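Local coordinates for sugar-binding transcriptional regulator, LacI family (Enterococcus faecalis, PDB 3CS3), which probably acts as a DNA-binding transcription factor of the LacI family whose activity responds to a sugar bound by its periplasmic-binding-protein-like portion, at residues G60-D65 with E241-L246; K71-F76 with H81-L86; K169-P174 with K194-T199; I190-Y195 with I207-F212. All blocks are in the same frame, centred on the assembly; numbering follows the deposited sequence.

Interaction 1: G60-D65 with E241-L246; sequences GAIILD and EKIIHL
Ile243 of helix 232-247 leans onto the start of strand 60-64 and meets it with two separate branches. Its longer arm leaves trans to N (chi1 -168°) and then bends at chi2 84°, which brings CD1 over the backbone of Ala61, with CD1 3.3 Å from Ala61 O. The same methyl lies 4.5 Å from Gly60 C, at a residue without a side chain. The shorter branch, CG2, receives the end of Ile62: the two side chains meet at a slant, Ile62 CD1 lying 4.1 Å from Ile243 CG2. Ile62 reaches that far because its CG1 arm is extended, while Ala61 turns its CB away from the helix. Strand and helix run roughly antiparallel, their axes 146° apart and 9.3 Å apart at the closest point. Ile11 of strand 10-15, Val84 of strand 82-85 and Leu34 of helix 23-35 also touch Ile243. The contact is thus apolar packing of a helix on the parallel part of the seven-stranded mixed sheet, fully buried. Ala61 O, beside the methyl, probably accepts a hydrogen bond from Val84 N in the sheet, so helix and strand are held here by van der Waals and hydrophobic contact.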
loop_
_atom_site.group_PDB
_atom_site.type_symbol
_atom_site.label_atom_id
_atom_site.label_comp_id
_atom_site.label_asym_id
_atom_site.label_seq_id
_atom_site.Cartn_x
_atom_site.Cartn_y
_atom_site.Cartn_z
ATOM N N GLY A 60 -2.317 -13.759 18.774
ATOM C CA GLY A 60 -3.071 -12.554 19.096
ATOM C C GLY A 60 -3.299 -11.685 17.874
ATOM O O GLY A 60 -2.737 -11.943 16.813
ATOM N N ALA A 61 -4.117 -10.647 18.021
ATOM C CA ALA A 61 -4.475 -9.811 16.881
ATOM C C ALA A 61 -4.261 -8.321 17.118
ATOM O O ALA A 61 -4.444 -7.826 18.232
ATOM C CB ALA A 61 -5.920 -10.087 16.436
ATOM N N ILE A 62 -3.854 -7.628 16.057
ATOM C CA ILE A 62 -3.865 -6.174 16.008
ATOM C C ILE A 62 -4.873 -5.781 14.928
ATOM O O ILE A 62 -4.723 -6.167 13.771
ATOM C CB ILE A 62 -2.463 -5.592 15.706
ATOM C CG1 ILE A 62 -1.500 -5.879 16.864
ATOM C CG2 ILE A 62 -2.537 -4.085 15.450
ATOM C CD1 ILE A 62 -0.041 -5.605 16.532
ATOM N N ILE A 63 -5.903 -5.027 15.309
ATOM C CA ILE A 63 -7.016 -4.721 14.404
ATOM C C ILE A 63 -7.091 -3.240 14.018
ATOM O O ILE A 63 -7.244 -2.362 14.880
ATOM C CB ILE A 63 -8.395 -5.124 15.012
ATOM C CG1 ILE A 63 -8.349 -6.505 15.690
ATOM C CG2 ILE A 63 -9.531 -5.006 13.968
ATOM C CD1 ILE A 63 -8.465 -7.681 14.769
ATOM N N LEU A 64 -6.987 -2.979 12.718
ATOM C CA LEU A 64 -7.323 -1.680 12.149
ATOM C C LEU A 64 -8.237 -1.899 10.938
ATOM O O LEU A 64 -7.788 -1.874 9.791
ATOM C CB LEU A 64 -6.052 -0.897 11.787
ATOM C CG LEU A 64 -6.076 0.488 11.109
ATOM C CD1 LEU A 64 -7.287 1.342 11.461
ATOM C CD2 LEU A 64 -4.805 1.231 11.436
ATOM N N ASP A 65 -9.524 -2.108 11.216
ATOM C CA ASP A 65 -10.517 -2.440 10.197
ATOM C C ASP A 65 -11.910 -2.206 10.768
ATOM O O ASP A 65 -12.358 -2.967 11.619
ATOM C CB ASP A 65 -10.368 -3.912 9.777
ATOM C CG ASP A 65 -11.312 -4.316 8.643
ATOM O OD1 ASP A 65 -12.034 -3.459 8.081
ATOM O OD2 ASP A 65 -11.323 -5.521 8.310
ATOM N N GLU A 241 4.250 -3.639 21.186
ATOM C CA GLU A 241 4.673 -3.810 22.578
ATOM C C GLU A 241 3.472 -4.057 23.489
ATOM O O GLU A 241 3.583 -4.758 24.492
ATOM C CB GLU A 241 5.532 -2.621 23.066
ATOM C CG GLU A 241 4.841 -1.614 24.013
ATOM C CD GLU A 241 5.741 -0.455 24.453
ATOM O OE1 GLU A 241 6.750 -0.161 23.772
ATOM O OE2 GLU A 241 5.426 0.170 25.486
ATOM N N LYS A 242 2.326 -3.495 23.115
ATOM C CA LYS A 242 1.099 -3.645 23.878
ATOM C C LYS A 242 0.527 -5.045 23.775
ATOM O O LYS A 242 -0.014 -5.547 24.745
ATOM C CB LYS A 242 0.050 -2.639 23.408
ATOM C CG LYS A 242 -0.790 -2.052 24.525
ATOM C CD LYS A 242 -0.472 -0.582 24.756
ATOM C CE LYS A 242 0.903 -0.361 25.369
ATOM N NZ LYS A 242 0.951 0.863 26.196
ATOM N N ILE A 243 0.635 -5.662 22.598
ATOM C CA ILE A 243 0.118 -7.016 22.387
ATOM C C ILE A 243 0.984 -8.071 23.100
ATOM O O ILE A 243 0.455 -9.029 23.664
ATOM C CB ILE A 243 -0.154 -7.332 20.858
ATOM C CG1 ILE A 243 -0.948 -8.619 20.683
ATOM C CG2 ILE A 243 1.108 -7.401 20.025
ATOM C CD1 ILE A 243 -2.402 -8.427 20.813
ATOM N N ILE A 244 2.302 -7.863 23.109
ATOM C CA ILE A 244 3.213 -8.722 23.859
ATOM C C ILE A 244 2.915 -8.638 25.354
ATOM O O ILE A 244 2.614 -9.654 25.975
ATOM C CB ILE A 244 4.704 -8.385 23.580
ATOM C CG1 ILE A 244 5.060 -8.625 22.100
ATOM C CG2 ILE A 244 5.638 -9.166 24.516
ATOM C CD1 ILE A 244 4.692 -10.001 21.546
ATOM N N HIS A 245 2.960 -7.424 25.905
ATOM C CA HIS A 245 2.701 -7.178 27.328
ATOM C C HIS A 245 1.342 -7.710 27.767
ATOM O O HIS A 245 1.231 -8.312 28.828
ATOM C CB HIS A 245 2.813 -5.683 27.655
ATOM C CG HIS A 245 4.223 -5.187 27.771
ATOM N ND1 HIS A 245 5.204 -5.494 26.851
ATOM C CD2 HIS A 245 4.811 -4.385 28.688
ATOM C CE1 HIS A 245 6.337 -4.916 27.205
ATOM N NE2 HIS A 245 6.126 -4.235 28.316
ATOM N N LEU A 246 0.327 -7.516 26.928
ATOM C CA LEU A 246 -1.038 -7.952 27.226
ATOM C C LEU A 246 -1.174 -9.474 27.286
ATOM O O LEU A 246 -1.864 -10.002 28.164
ATOM C CB LEU A 246 -2.027 -7.351 26.214
ATOM C CG LEU A 246 -3.507 -7.729 26.204
ATOM C CD1 LEU A 246 -4.198 -7.317 27.490
ATOM C CD2 LEU A 246 -4.174 -7.092 25.009
#

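Interaction 2: K71-F76 with H81-L86; sequences KEIEKF and HSIVVL
Ile73 is the first residue of helix 70-78 in this segment to touch strand 82-85, and it does so with both branches. Its CG2 methyl lies 3.8 Å from Ile83 CD1, the two side chains crossing at a slant, while CD1, at the end of the extended arm, reaches Val85 CG1 at 4.0 Å. Ile83 CD1 also rests close to the helix backbone, 3.3 Å from Ile73 O. One turn on comes Phe76, whose chi1 near 180° (-169°) swings the ring away from its own N and carries it to His81, just ahead of strand 82-85. There it forms an offset stack with the His81 ring, the centroids 4.1 Å apart and the planes within 11° of parallel. Phe76 CE1 sits over one face of the imidazole, and His81 CG lies over one face of the phenyl ring, displaced toward its rim. The His81 CB adds a CH-pi contact over the Phe76 ring, 3.8 Å from its centroid. From another direction Ile83 CD1 approaches Phe76 CD2 obliquely at 3.6 Å, so this one methyl touches both helix residues. His81 NE2 is hydrogen-bonded to Glu55 O, which helps to fix the rotation of the imidazole. The pair belongs to the beta-alpha-beta unit of strand 60-64, helix 70-78 and strand 82-85, in which the helix runs back at 148° to the last strand. Phe76 reaches on to Ala61 of strand 60-64 and Ile73 to Ile95 of strand 95-100, while Val84, on the other face of the sheet, meets Ile243 of helix 232-247.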
loop_
_atom_site.group_PDB
_atom_site.type_symbol
_atom_site.label_atom_id
_atom_site.label_comp_id
_atom_site.label_asym_id
_atom_site.label_seq_id
_atom_site.Cartn_x
_atom_site.Cartn_y
_atom_site.Cartn_z
ATOM N N LYS A 71 -18.418 -7.443 18.029
ATOM C CA LYS A 71 -18.893 -8.709 18.604
ATOM C C LYS A 71 -18.001 -9.907 18.245
ATOM O O LYS A 71 -17.774 -10.782 19.081
ATOM C CB LYS A 71 -20.353 -8.969 18.217
ATOM C CG LYS A 71 -21.346 -8.063 18.946
ATOM C CD LYS A 71 -22.785 -8.301 18.494
ATOM C CE LYS A 71 -23.743 -7.341 19.197
ATOM N NZ LYS A 71 -25.125 -7.404 18.644
ATOM N N GLU A 72 -17.489 -9.923 17.013
ATOM C CA GLU A 72 -16.477 -10.899 16.587
ATOM C C GLU A 72 -15.147 -10.733 17.321
ATOM O O GLU A 72 -14.451 -11.722 17.568
ATOM C CB GLU A 72 -16.239 -10.823 15.076
ATOM C CG GLU A 72 -16.638 -12.068 14.300
ATOM C CD GLU A 72 -18.139 -12.246 14.185
ATOM O OE1 GLU A 72 -18.671 -13.185 14.819
ATOM O OE2 GLU A 72 -18.782 -11.449 13.466
ATOM N N ILE A 73 -14.795 -9.490 17.655
ATOM C CA ILE A 73 -13.556 -9.201 18.390
ATOM C C ILE A 73 -13.656 -9.732 19.821
ATOM O O ILE A 73 -12.755 -10.431 20.284
ATOM C CB ILE A 73 -13.166 -7.688 18.348
ATOM C CG1 ILE A 73 -12.852 -7.264 16.910
ATOM C CG2 ILE A 73 -11.973 -7.386 19.257
ATOM C CD1 ILE A 73 -12.395 -5.832 16.748
ATOM N N GLU A 74 -14.769 -9.428 20.490
ATOM C CA GLU A 74 -15.057 -9.951 21.831
ATOM C C GLU A 74 -15.023 -11.484 21.924
ATOM O O GLU A 74 -14.441 -12.028 22.863
ATOM C CB GLU A 74 -16.392 -9.416 22.357
ATOM C CG GLU A 74 -16.266 -8.236 23.330
ATOM C CD GLU A 74 -16.854 -6.933 22.806
ATOM O OE1 GLU A 74 -17.555 -6.952 21.774
ATOM O OE2 GLU A 74 -16.634 -5.884 23.448
ATOM N N LYS A 75 -15.632 -12.162 20.947
ATOM C CA LYS A 75 -15.658 -13.633 20.883
ATOM C C LYS A 75 -14.266 -14.248 20.745
ATOM O O LYS A 75 -13.993 -15.316 21.298
ATOM C CB LYS A 75 -16.525 -14.116 19.718
ATOM C CG LYS A 75 -18.021 -14.078 19.966
ATOM C CD LYS A 75 -18.770 -14.597 18.748
ATOM C CE LYS A 75 -20.274 -14.555 18.955
ATOM N NZ LYS A 75 -21.007 -15.038 17.752
ATOM N N PHE A 76 -13.401 -13.568 19.994
ATOM C CA PHE A 76 -12.013 -13.980 19.818
ATOM C C PHE A 76 -11.203 -13.719 21.092
ATOM O O PHE A 76 -10.255 -14.446 21.385
ATOM C CB PHE A 76 -11.408 -13.260 18.609
ATOM C CG PHE A 76 -10.073 -13.803 18.165
ATOM C CD1 PHE A 76 -9.916 -15.147 17.844
ATOM C CD2 PHE A 76 -8.977 -12.955 18.035
ATOM C CE1 PHE A 76 -8.681 -15.638 17.427
ATOM C CE2 PHE A 76 -7.740 -13.438 17.618
ATOM C CZ PHE A 76 -7.592 -14.780 17.313
ATOM N N HIS A 81 -7.443 -15.354 23.332
ATOM C CA HIS A 81 -6.566 -14.543 22.482
ATOM C C HIS A 81 -6.542 -13.083 22.910
ATOM O O HIS A 81 -7.581 -12.500 23.227
ATOM C CB HIS A 81 -6.977 -14.632 21.017
ATOM C CG HIS A 81 -6.878 -16.008 20.440
ATOM N ND1 HIS A 81 -7.943 -16.882 20.414
ATOM C CD2 HIS A 81 -5.845 -16.654 19.851
ATOM C CE1 HIS A 81 -7.569 -18.010 19.838
ATOM N NE2 HIS A 81 -6.300 -17.899 19.489
ATOM N N SER A 82 -5.347 -12.500 22.908
ATOM C CA SER A 82 -5.164 -11.091 23.239
ATOM C C SER A 82 -5.332 -10.223 22.003
ATOM O O SER A 82 -4.884 -10.594 20.922
ATOM C CB SER A 82 -3.782 -10.878 23.843
ATOM O OG SER A 82 -3.728 -11.456 25.128
ATOM N N ILE A 83 -5.980 -9.070 22.159
ATOM C CA ILE A 83 -6.245 -8.176 21.026
ATOM C C ILE A 83 -5.893 -6.712 21.321
ATOM O O ILE A 83 -6.222 -6.189 22.377
ATOM C CB ILE A 83 -7.724 -8.290 20.538
ATOM C CG1 ILE A 83 -8.040 -9.720 20.085
ATOM C CG2 ILE A 83 -7.986 -7.353 19.365
ATOM C CD1 ILE A 83 -9.472 -10.099 20.231
ATOM N N VAL A 84 -5.207 -6.063 20.385
ATOM C CA VAL A 84 -5.048 -4.610 20.418
ATOM C C VAL A 84 -5.850 -3.973 19.274
ATOM O O VAL A 84 -5.675 -4.320 18.108
ATOM C CB VAL A 84 -3.558 -4.185 20.388
ATOM C CG1 VAL A 84 -3.427 -2.679 20.318
ATOM C CG2 VAL A 84 -2.852 -4.688 21.638
ATOM N N VAL A 85 -6.765 -3.077 19.627
ATOM C CA VAL A 85 -7.541 -2.346 18.634
ATOM C C VAL A 85 -6.942 -0.968 18.380
ATOM O O VAL A 85 -6.485 -0.286 19.304
ATOM C CB VAL A 85 -9.053 -2.245 18.999
ATOM C CG1 VAL A 85 -9.738 -3.588 18.804
ATOM C CG2 VAL A 85 -9.252 -1.744 20.414
ATOM N N LEU A 86 -6.925 -0.587 17.109
ATOM C CA LEU A 86 -6.349 0.673 16.671
ATOM C C LEU A 86 -7.435 1.578 16.099
ATOM O O LEU A 86 -7.153 2.668 15.603
ATOM C CB LEU A 86 -5.289 0.416 15.596
ATOM C CG LEU A 86 -4.134 -0.568 15.807
ATOM C CD1 LEU A 86 -3.114 -0.352 14.704
ATOM C CD2 LEU A 86 -3.464 -0.419 17.168
#

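Interaction 3: K169-P174 with K194-T199; sequences KILSQP and KYVAET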
loop_
_atom_site.group_PDB
_atom_site.type_symbol
_atom_site.label_atom_id
_atom_site.label_comp_id
_atom_site.label_asym_id
_atom_site.label_seq_id
_atom_site.Cartn_x
_atom_site.Cartn_y
_atom_site.Cartn_z
ATOM N N LYS A 169 -19.611 15.687 -6.740
ATOM C CA LYS A 169 -20.849 16.124 -6.097
ATOM C C LYS A 169 -20.748 17.571 -5.605
ATOM O O LYS A 169 -21.689 18.344 -5.770
ATOM C CB LYS A 169 -21.217 15.173 -4.950
ATOM C CG LYS A 169 -22.579 15.437 -4.302
ATOM C CD LYS A 169 -23.198 14.176 -3.680
ATOM C CE LYS A 169 -22.655 13.865 -2.283
ATOM N NZ LYS A 169 -21.437 12.999 -2.302
ATOM N N ILE A 170 -19.600 17.924 -5.024
ATOM C CA ILE A 170 -19.334 19.272 -4.507
ATOM C C ILE A 170 -19.350 20.321 -5.614
ATOM O O ILE A 170 -20.039 21.340 -5.501
ATOM C CB ILE A 170 -17.975 19.339 -3.755
ATOM C CG1 ILE A 170 -18.046 18.563 -2.443
ATOM C CG2 ILE A 170 -17.576 20.778 -3.457
ATOM C CD1 ILE A 170 -16.689 18.243 -1.836
ATOM N N LEU A 171 -18.613 20.053 -6.690
ATOM C CA LEU A 171 -18.391 21.040 -7.745
ATOM C C LEU A 171 -19.493 21.076 -8.812
ATOM O O LEU A 171 -19.357 21.760 -9.830
ATOM C CB LEU A 171 -17.009 20.848 -8.383
ATOM C CG LEU A 171 -15.787 21.007 -7.469
ATOM C CD1 LEU A 171 -14.529 20.499 -8.158
ATOM C CD2 LEU A 171 -15.608 22.449 -6.999
ATOM N N SER A 172 -20.576 20.338 -8.571
ATOM C CA SER A 172 -21.796 20.457 -9.365
ATOM C C SER A 172 -22.665 21.579 -8.799
ATOM O O SER A 172 -23.027 22.512 -9.518
ATOM C CB SER A 172 -22.571 19.137 -9.378
ATOM O OG SER A 172 -21.893 18.152 -10.135
ATOM N N GLN A 173 -22.981 21.480 -7.506
ATOM C CA GLN A 173 -23.762 22.492 -6.791
ATOM C C GLN A 173 -22.957 23.776 -6.578
ATOM O O GLN A 173 -21.751 23.709 -6.321
ATOM C CB GLN A 173 -24.245 21.951 -5.440
ATOM C CG GLN A 173 -25.471 21.052 -5.522
ATOM C CD GLN A 173 -25.122 19.604 -5.810
ATOM O OE1 GLN A 173 -24.538 18.917 -4.972
ATOM N NE2 GLN A 173 -25.487 19.131 -6.998
ATOM N N PRO A 174 -23.617 24.948 -6.705
ATOM C CA PRO A 174 -22.954 26.229 -6.443
ATOM C C PRO A 174 -22.510 26.363 -4.985
ATOM O O PRO A 174 -23.331 26.262 -4.068
ATOM C CB PRO A 174 -24.037 27.267 -6.779
ATOM C CG PRO A 174 -25.017 26.543 -7.645
ATOM C CD PRO A 174 -25.017 25.141 -7.131
ATOM N N LYS A 194 -7.578 14.472 -7.948
ATOM C CA LYS A 194 -7.852 13.780 -9.213
ATOM C C LYS A 194 -8.940 14.451 -10.049
ATOM O O LYS A 194 -8.723 14.735 -11.227
ATOM C CB LYS A 194 -8.212 12.310 -8.972
ATOM C CG LYS A 194 -7.143 11.310 -9.387
ATOM C CD LYS A 194 -6.064 11.103 -8.327
ATOM C CE LYS A 194 -5.029 10.092 -8.818
ATOM N NZ LYS A 194 -4.317 9.393 -7.715
ATOM N N TYR A 195 -10.091 14.715 -9.431
ATOM C CA TYR A 195 -11.215 15.339 -10.128
ATOM C C TYR A 195 -10.961 16.798 -10.503
ATOM O O TYR A 195 -11.378 17.242 -11.573
ATOM C CB TYR A 195 -12.514 15.215 -9.318
ATOM C CG TYR A 195 -13.731 15.723 -10.063
ATOM C CD1 TYR A 195 -14.234 17.004 -9.829
ATOM C CD2 TYR A 195 -14.361 14.935 -11.022
ATOM C CE1 TYR A 195 -15.338 17.478 -10.522
ATOM C CE2 TYR A 195 -15.464 15.401 -11.721
ATOM C CZ TYR A 195 -15.947 16.671 -11.465
ATOM O OH TYR A 195 -17.043 17.137 -12.152
ATOM N N VAL A 196 -10.278 17.533 -9.627
ATOM C CA VAL A 196 -9.969 18.950 -9.860
ATOM C C VAL A 196 -8.969 19.124 -11.017
ATOM O O VAL A 196 -9.001 20.131 -11.734
ATOM C CB VAL A 196 -9.524 19.655 -8.543
ATOM C CG1 VAL A 196 -8.947 21.042 -8.794
ATOM C CG2 VAL A 196 -10.705 19.763 -7.590
ATOM N N ALA A 197 -8.127 18.111 -11.221
ATOM C CA ALA A 197 -7.223 18.047 -12.371
ATOM C C ALA A 197 -7.977 17.913 -13.702
ATOM O O ALA A 197 -7.437 18.241 -14.759
ATOM C CB ALA A 197 -6.225 16.906 -12.201
ATOM N N GLU A 198 -9.221 17.442 -13.640
ATOM C CA GLU A 198 -10.087 17.349 -14.815
ATOM C C GLU A 198 -11.018 18.562 -14.960
ATOM O O GLU A 198 -11.949 18.543 -15.771
ATOM C CB GLU A 198 -10.915 16.061 -14.766
ATOM C CG GLU A 198 -10.099 14.773 -14.797
ATOM C CD GLU A 198 -10.939 13.532 -14.516
ATOM O OE1 GLU A 198 -10.353 12.475 -14.193
ATOM O OE2 GLU A 198 -12.185 13.610 -14.614
ATOM N N THR A 199 -10.778 19.608 -14.167
ATOM C CA THR A 199 -11.600 20.825 -14.209
ATOM C C THR A 199 -10.757 22.093 -14.340
ATOM O O THR A 199 -9.523 22.042 -14.294
ATOM C CB THR A 199 -12.504 20.987 -12.949
ATOM O OG1 THR A 199 -11.690 21.203 -11.790
ATOM C CG2 THR A 199 -13.416 19.777 -12.731
#
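Tyr195, near the end of helix 186-196, offers the edge of its ring to Leu171, the first residue beyond the helical part of helix 160-170. Leu171 CD1 lies close to the ring plane, 3.9 Å from both Tyr195 CD1 and Tyr195 CE1, and the two side chains lie alongside, pointing opposite ways. The Tyr195 CG stands opposite the backbone N about the CA-CB bond (chi1 -174°), which brings the ring up to Leu171. Val196 follows and touches the same methyl, its CG2 branch 3.9 Å from Leu171 CD1, so that one leucine methyl touches two successive side chains. A type I turn spans Val196 to Thr199. Thr199 OG1 bonds back to Val196 O at 2.9 Å, tilted 26° from the carbonyl plane, and Thr199 N reaches this oxygen from the same face; two donors thus grip one carbonyl and tighten the turn. The contact joins the C-terminal ends of two helices. Along helix 160-170, Ala167 and Lys168 also touch Tyr195, and Tyr164 meets its ring edge-to-face. Tyr201, in the loop leading toward strand 207-210, packs on both Leu171 and Val196.

Interaction 4: I190-Y195 with I207-F212; sequences IGVYKY and IRIIGF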
loop_
_atom_site.group_PDB
_atom_site.type_symbol
_atom_site.label_atom_id
_atom_site.label_comp_id
_atom_site.label_asym_id
_atom_site.label_seq_id
_atom_site.Cartn_x
_atom_site.Cartn_y
_atom_site.Cartn_z
ATOM N N ILE A 190 -6.652 13.088 -1.998
ATOM C CA ILE A 190 -6.009 12.779 -3.286
ATOM C C ILE A 190 -7.060 12.532 -4.372
ATOM O O ILE A 190 -6.894 12.969 -5.512
ATOM C CB ILE A 190 -4.993 11.596 -3.180
ATOM C CG1 ILE A 190 -3.789 11.974 -2.299
ATOM C CG2 ILE A 190 -4.518 11.115 -4.569
ATOM C CD1 ILE A 190 -2.997 13.205 -2.755
ATOM N N GLY A 191 -8.147 11.858 -3.999
ATOM C CA GLY A 191 -9.330 11.721 -4.854
ATOM C C GLY A 191 -9.913 13.051 -5.302
ATOM O O GLY A 191 -10.355 13.179 -6.441
ATOM N N VAL A 192 -9.903 14.038 -4.406
ATOM C CA VAL A 192 -10.343 15.395 -4.737
ATOM C C VAL A 192 -9.388 16.039 -5.749
ATOM O O VAL A 192 -9.847 16.623 -6.730
ATOM C CB VAL A 192 -10.544 16.284 -3.464
ATOM C CG1 VAL A 192 -10.889 17.726 -3.831
ATOM C CG2 VAL A 192 -11.636 15.702 -2.575
ATOM N N TYR A 193 -8.076 15.902 -5.518
ATOM C CA TYR A 193 -7.042 16.336 -6.476
ATOM C C TYR A 193 -7.274 15.769 -7.879
ATOM O O TYR A 193 -7.179 16.501 -8.865
ATOM C CB TYR A 193 -5.649 15.912 -6.013
ATOM C CG TYR A 193 -4.940 16.865 -5.090
ATOM C CD1 TYR A 193 -5.334 17.010 -3.761
ATOM C CD2 TYR A 193 -3.848 17.599 -5.534
ATOM C CE1 TYR A 193 -4.668 17.878 -2.903
ATOM C CE2 TYR A 193 -3.173 18.469 -4.687
ATOM C CZ TYR A 193 -3.590 18.602 -3.373
ATOM O OH TYR A 193 -2.928 19.457 -2.527
ATOM N N LYS A 194 -7.578 14.472 -7.948
ATOM C CA LYS A 194 -7.852 13.780 -9.213
ATOM C C LYS A 194 -8.940 14.451 -10.049
ATOM O O LYS A 194 -8.723 14.735 -11.227
ATOM C CB LYS A 194 -8.212 12.310 -8.972
ATOM C CG LYS A 194 -7.143 11.310 -9.387
ATOM C CD LYS A 194 -6.064 11.103 -8.327
ATOM C CE LYS A 194 -5.029 10.092 -8.818
ATOM N NZ LYS A 194 -4.317 9.393 -7.715
ATOM N N TYR A 195 -10.091 14.715 -9.431
ATOM C CA TYR A 195 -11.215 15.339 -10.128
ATOM C C TYR A 195 -10.961 16.798 -10.503
ATOM O O TYR A 195 -11.378 17.242 -11.573
ATOM C CB TYR A 195 -12.514 15.215 -9.318
ATOM C CG TYR A 195 -13.731 15.723 -10.063
ATOM C CD1 TYR A 195 -14.234 17.004 -9.829
ATOM C CD2 TYR A 195 -14.361 14.935 -11.022
ATOM C CE1 TYR A 195 -15.338 17.478 -10.522
ATOM C CE2 TYR A 195 -15.464 15.401 -11.721
ATOM C CZ TYR A 195 -15.947 16.671 -11.465
ATOM O OH TYR A 195 -17.043 17.137 -12.152
ATOM N N ILE A 207 -10.267 25.928 -4.612
ATOM C CA ILE A 207 -10.659 24.895 -3.665
ATOM C C ILE A 207 -9.520 24.661 -2.673
ATOM O O ILE A 207 -8.412 24.288 -3.057
ATOM C CB ILE A 207 -11.143 23.581 -4.378
ATOM C CG1 ILE A 207 -11.272 22.424 -3.381
ATOM C CG2 ILE A 207 -10.236 23.211 -5.560
ATOM C CD1 ILE A 207 -12.218 21.323 -3.831
ATOM N N ARG A 208 -9.799 24.921 -1.400
ATOM C CA ARG A 208 -8.800 24.805 -0.343
ATOM C C ARG A 208 -9.052 23.553 0.493
ATOM O O ARG A 208 -10.177 23.315 0.938
ATOM C CB ARG A 208 -8.807 26.052 0.540
ATOM C CG ARG A 208 -8.628 27.359 -0.214
ATOM C CD ARG A 208 -8.491 28.540 0.744
ATOM N NE ARG A 208 -9.755 28.897 1.391
ATOM C CZ ARG A 208 -9.916 29.928 2.218
ATOM N NH1 ARG A 208 -8.895 30.721 2.509
ATOM N NH2 ARG A 208 -11.103 30.168 2.756
ATOM N N ILE A 209 -8.006 22.754 0.702
ATOM C CA ILE A 209 -8.157 21.444 1.337
ATOM C C ILE A 209 -7.147 21.170 2.461
ATOM O O ILE A 209 -5.993 21.585 2.389
ATOM C CB ILE A 209 -8.189 20.297 0.265
ATOM C CG1 ILE A 209 -8.661 18.967 0.866
ATOM C CG2 ILE A 209 -6.847 20.154 -0.443
ATOM C CD1 ILE A 209 -9.354 18.054 -0.135
ATOM N N ILE A 210 -7.618 20.526 3.529
ATOM C CA ILE A 210 -6.746 19.951 4.561
ATOM C C ILE A 210 -7.117 18.479 4.745
ATOM O O ILE A 210 -8.298 18.142 4.858
ATOM C CB ILE A 210 -6.826 20.700 5.919
ATOM C CG1 ILE A 210 -6.487 22.183 5.743
ATOM C CG2 ILE A 210 -5.867 20.073 6.947
ATOM C CD1 ILE A 210 -6.493 22.988 7.028
ATOM N N GLY A 211 -6.107 17.609 4.742
ATOM C CA GLY A 211 -6.307 16.177 4.949
ATOM C C GLY A 211 -5.892 15.712 6.337
ATOM O O GLY A 211 -5.850 16.497 7.283
ATOM N N PHE A 212 -5.574 14.424 6.442
ATOM C CA PHE A 212 -5.253 13.762 7.704
ATOM C C PHE A 212 -4.506 12.502 7.289
ATOM O O PHE A 212 -4.911 11.859 6.316
ATOM C CB PHE A 212 -6.558 13.380 8.418
ATOM C CG PHE A 212 -6.453 13.241 9.924
ATOM C CD1 PHE A 212 -7.148 14.117 10.760
ATOM C CD2 PHE A 212 -5.709 12.215 10.510
ATOM C CE1 PHE A 212 -7.081 13.991 12.163
ATOM C CE2 PHE A 212 -5.628 12.083 11.911
ATOM C CZ PHE A 212 -6.321 12.971 12.735
#
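The 190-195 part of helix 186-196 runs nearly antiparallel to strand 207-210, their axes 160° apart and 10.3 Å apart at the closest point, as expected where a beta-alpha-beta crossover returns to its parallel sheet. The unit comprises strand 179-183, helix 186-196 and strand 207-210, and strand 207-210 is the outermost of its four-stranded sheet within the chain. Val192 is the main helix residue of the contact. It meets Ile209 tip to tip, with Ile209 CD1 4.0 Å from Val192 CB and at similar distances from both of its methyls. The CG1 branch of Val192 also slants across to Ile207, 3.8 Å from its CD1. Ile207 and Ile209, two apart in the strand, face the same side, and in each the longer arm takes the trans setting (chi1 168° and -167°) that extends it to the helix, so Val192 rests on two strand residues at once. Their inner neighbours are Val181 of strand 179-183, which touches both isoleucines, and Ala183, which touches Ile209. On the next helix position Tyr193 brings its ring to Ile209. Tyr193 OH is hydrogen-bonded to Pro223 O, which secures the far end of this aromatic side chain. Nearer the strand, the CG2 methyl of Ile209 comes obliquely against the ring, 4.0 Å from Tyr193 CE1.

In the fold
From the N terminus, the first contact segment, on strand 60-64, opens interaction 1, whose partner segment 241-246 follows 175 residues later. All the other contacts nest inside that long loop. Interaction 2 closes almost at once, over a four-residue gap, and touches interaction 1 through the neighbouring strands 60-64 and 82-85. The chain then builds the second sheet. Interaction 3 links helix 160-170 to helix 186-196, and interaction 4 lays the same helix on strand 207-210; they share Lys194 and Tyr195, with centres about 10 Å apart. Interactions 1 and 2 lie on the opposite side of the chain's centre from 3 and 4; helix 232-247, late in the chain, packs on the first sheet.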